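Local coordinates for RagB/SusD family nutrient uptake outer membrane protein (Bacteroides thetaiotaomicron, PDB 7KV2), which probably binds beta-glucan at the bacterial cell surface, as a SusD-family outer-membrane glycan-binding protein of a gut symbiont, at residues T89-Q92 and P93-L96. Residues are numbered along the deposited sequence; the frame is centred on the assembly and turned at random.
Sequences TDNQ and PWHL
Asn91 lies over one face of the Trp94 indole, three residues on, as the chain turns into helix 92-98. Asn91 CB makes a CH-pi contact 3.8 Å from the centroid of the five-membered ring of Trp94, almost straight above it. Further out, Asn91 ND2 sits over the rim of the six-membered ring, 3.5 Å from Trp94 CZ2, with the amide plane tilted 35° against the indole. The two side chains run alongside each other in the same direction. The backbone ties the same pair together: Trp94 N donates to Asn91 O at 2.9 Å, from above the carbonyl plane and with a fairly bent N-H...O angle of 138°. Phe321 touches both Asn91 and the indole, whose NE1 reaches Tyr67 O in a weak hydrogen bond. A leucine in place of Trp94 would probably leave the Asn91 amide without the flat surface it rests on and Tyr67 O without this donor.

Gln92 begins the helix proper. Gln92 O accepts a nearly straight bond from Leu96 N, 2.9 Å long and almost in line with the carbonyl, the first i to i+4 link here. With CG anti to the backbone N (chi1 -177°) and the chain extended beyond, Gln92 CG meets Leu96 CG at 3.9 Å, while OE1 turns to Asn106 in a weak hydrogen bond. His95 brings its ring edge up to the preceding loop, His95 CD2 standing 3.2 Å from Asp90 O in the ring plane. The carboxylate of Asp90 is held by Asp86 N and also bonds a buffer molecule, probably from crystallisation. Asn91 occupies the N-cap position but makes no side-chain capping bond, and Pro93, lacking an N-H, fits the first turn: this is a helix N-terminus within the predominantly helical SusD fold.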
loop_
_atom_site.group_PDB
_atom_site.type_symbol
_atom_site.label_atom_id
_atom_site.label_comp_id
_atom_site.label_asym_id
_atom_site.label_seq_id
_atom_site.Cartn_x
_atom_site.Cartn_y
_atom_site.Cartn_z
ATOM N N THR A 89 1.407 9.300 -22.392
ATOM C CA THR A 89 2.721 8.631 -22.625
ATOM C C THR A 89 3.732 8.956 -21.513
ATOM O O THR A 89 4.861 8.416 -21.565
ATOM C CB THR A 89 3.277 8.946 -24.020
ATOM O OG1 THR A 89 3.572 10.337 -24.088
ATOM C CG2 THR A 89 2.293 8.563 -25.107
ATOM N N ASP A 90 3.367 9.770 -20.515
ATOM C CA ASP A 90 4.262 10.073 -19.361
ATOM C C ASP A 90 4.001 9.002 -18.305
ATOM O O ASP A 90 2.868 8.942 -17.830
ATOM C CB ASP A 90 4.005 11.478 -18.820
ATOM C CG ASP A 90 5.129 12.013 -17.938
ATOM O OD1 ASP A 90 6.075 11.276 -17.715
ATOM O OD2 ASP A 90 4.998 13.155 -17.458
ATOM N N ASN A 91 4.959 8.122 -18.007
ATOM C CA ASN A 91 4.702 6.881 -17.228
ATOM C C ASN A 91 3.636 6.065 -17.977
ATOM O O ASN A 91 2.653 5.665 -17.398
ATOM C CB ASN A 91 4.387 7.145 -15.735
ATOM C CG ASN A 91 5.635 7.498 -14.943
ATOM O OD1 ASN A 91 6.738 7.249 -15.405
ATOM N ND2 ASN A 91 5.493 8.093 -13.767
ATOM N N GLN A 92 3.845 5.782 -19.274
ATOM C CA GLN A 92 2.802 5.138 -20.111
ATOM C C GLN A 92 2.338 3.832 -19.505
ATOM O O GLN A 92 1.157 3.509 -19.595
ATOM C CB GLN A 92 3.315 4.905 -21.547
ATOM C CG GLN A 92 2.271 4.303 -22.477
ATOM C CD GLN A 92 2.750 4.432 -23.904
ATOM O OE1 GLN A 92 3.949 4.440 -24.195
ATOM N NE2 GLN A 92 1.800 4.574 -24.801
ATOM N N PRO A 93 3.221 2.991 -18.904
ATOM C CA PRO A 93 2.772 1.737 -18.320
ATOM C C PRO A 93 1.635 1.959 -17.319
ATOM O O PRO A 93 0.732 1.095 -17.255
ATOM C CB PRO A 93 4.034 1.134 -17.677
ATOM C CG PRO A 93 5.160 1.751 -18.438
ATOM C CD PRO A 93 4.685 3.144 -18.789
ATOM N N TRP A 94 1.651 3.086 -16.580
ATOM C CA TRP A 94 0.566 3.354 -15.603
ATOM C C TRP A 94 -0.746 3.601 -16.348
ATOM O O TRP A 94 -1.798 3.071 -15.945
ATOM C CB TRP A 94 0.902 4.603 -14.782
ATOM C CG TRP A 94 2.129 4.556 -13.927
ATOM C CD1 TRP A 94 3.192 3.702 -13.934
ATOM C CD2 TRP A 94 2.441 5.544 -12.942
ATOM N NE1 TRP A 94 4.127 4.070 -12.991
ATOM C CE2 TRP A 94 3.702 5.231 -12.399
ATOM C CE3 TRP A 94 1.749 6.653 -12.463
ATOM C CZ2 TRP A 94 4.234 5.951 -11.336
ATOM C CZ3 TRP A 94 2.297 7.392 -11.447
ATOM C CH2 TRP A 94 3.525 7.037 -10.895
ATOM N N HIS A 95 -0.673 4.405 -17.405
ATOM C CA HIS A 95 -1.868 4.735 -18.231
ATOM C C HIS A 95 -2.431 3.446 -18.844
ATOM O O HIS A 95 -3.682 3.205 -18.786
ATOM C CB HIS A 95 -1.487 5.784 -19.268
ATOM C CG HIS A 95 -1.220 7.107 -18.694
ATOM N ND1 HIS A 95 -2.261 7.936 -18.297
ATOM C CD2 HIS A 95 -0.062 7.770 -18.461
ATOM C CE1 HIS A 95 -1.733 9.065 -17.849
ATOM N NE2 HIS A 95 -0.396 9.014 -17.952
ATOM N N LEU A 96 -1.556 2.574 -19.327
ATOM C CA LEU A 96 -2.036 1.301 -19.907
ATOM C C LEU A 96 -2.707 0.431 -18.844
ATOM O O LEU A 96 -3.828 -0.071 -19.091
ATOM C CB LEU A 96 -0.873 0.583 -20.591
ATOM C CG LEU A 96 -0.198 1.322 -21.738
ATOM C CD1 LEU A 96 0.904 0.422 -22.304
ATOM C CD2 LEU A 96 -1.167 1.688 -22.835
#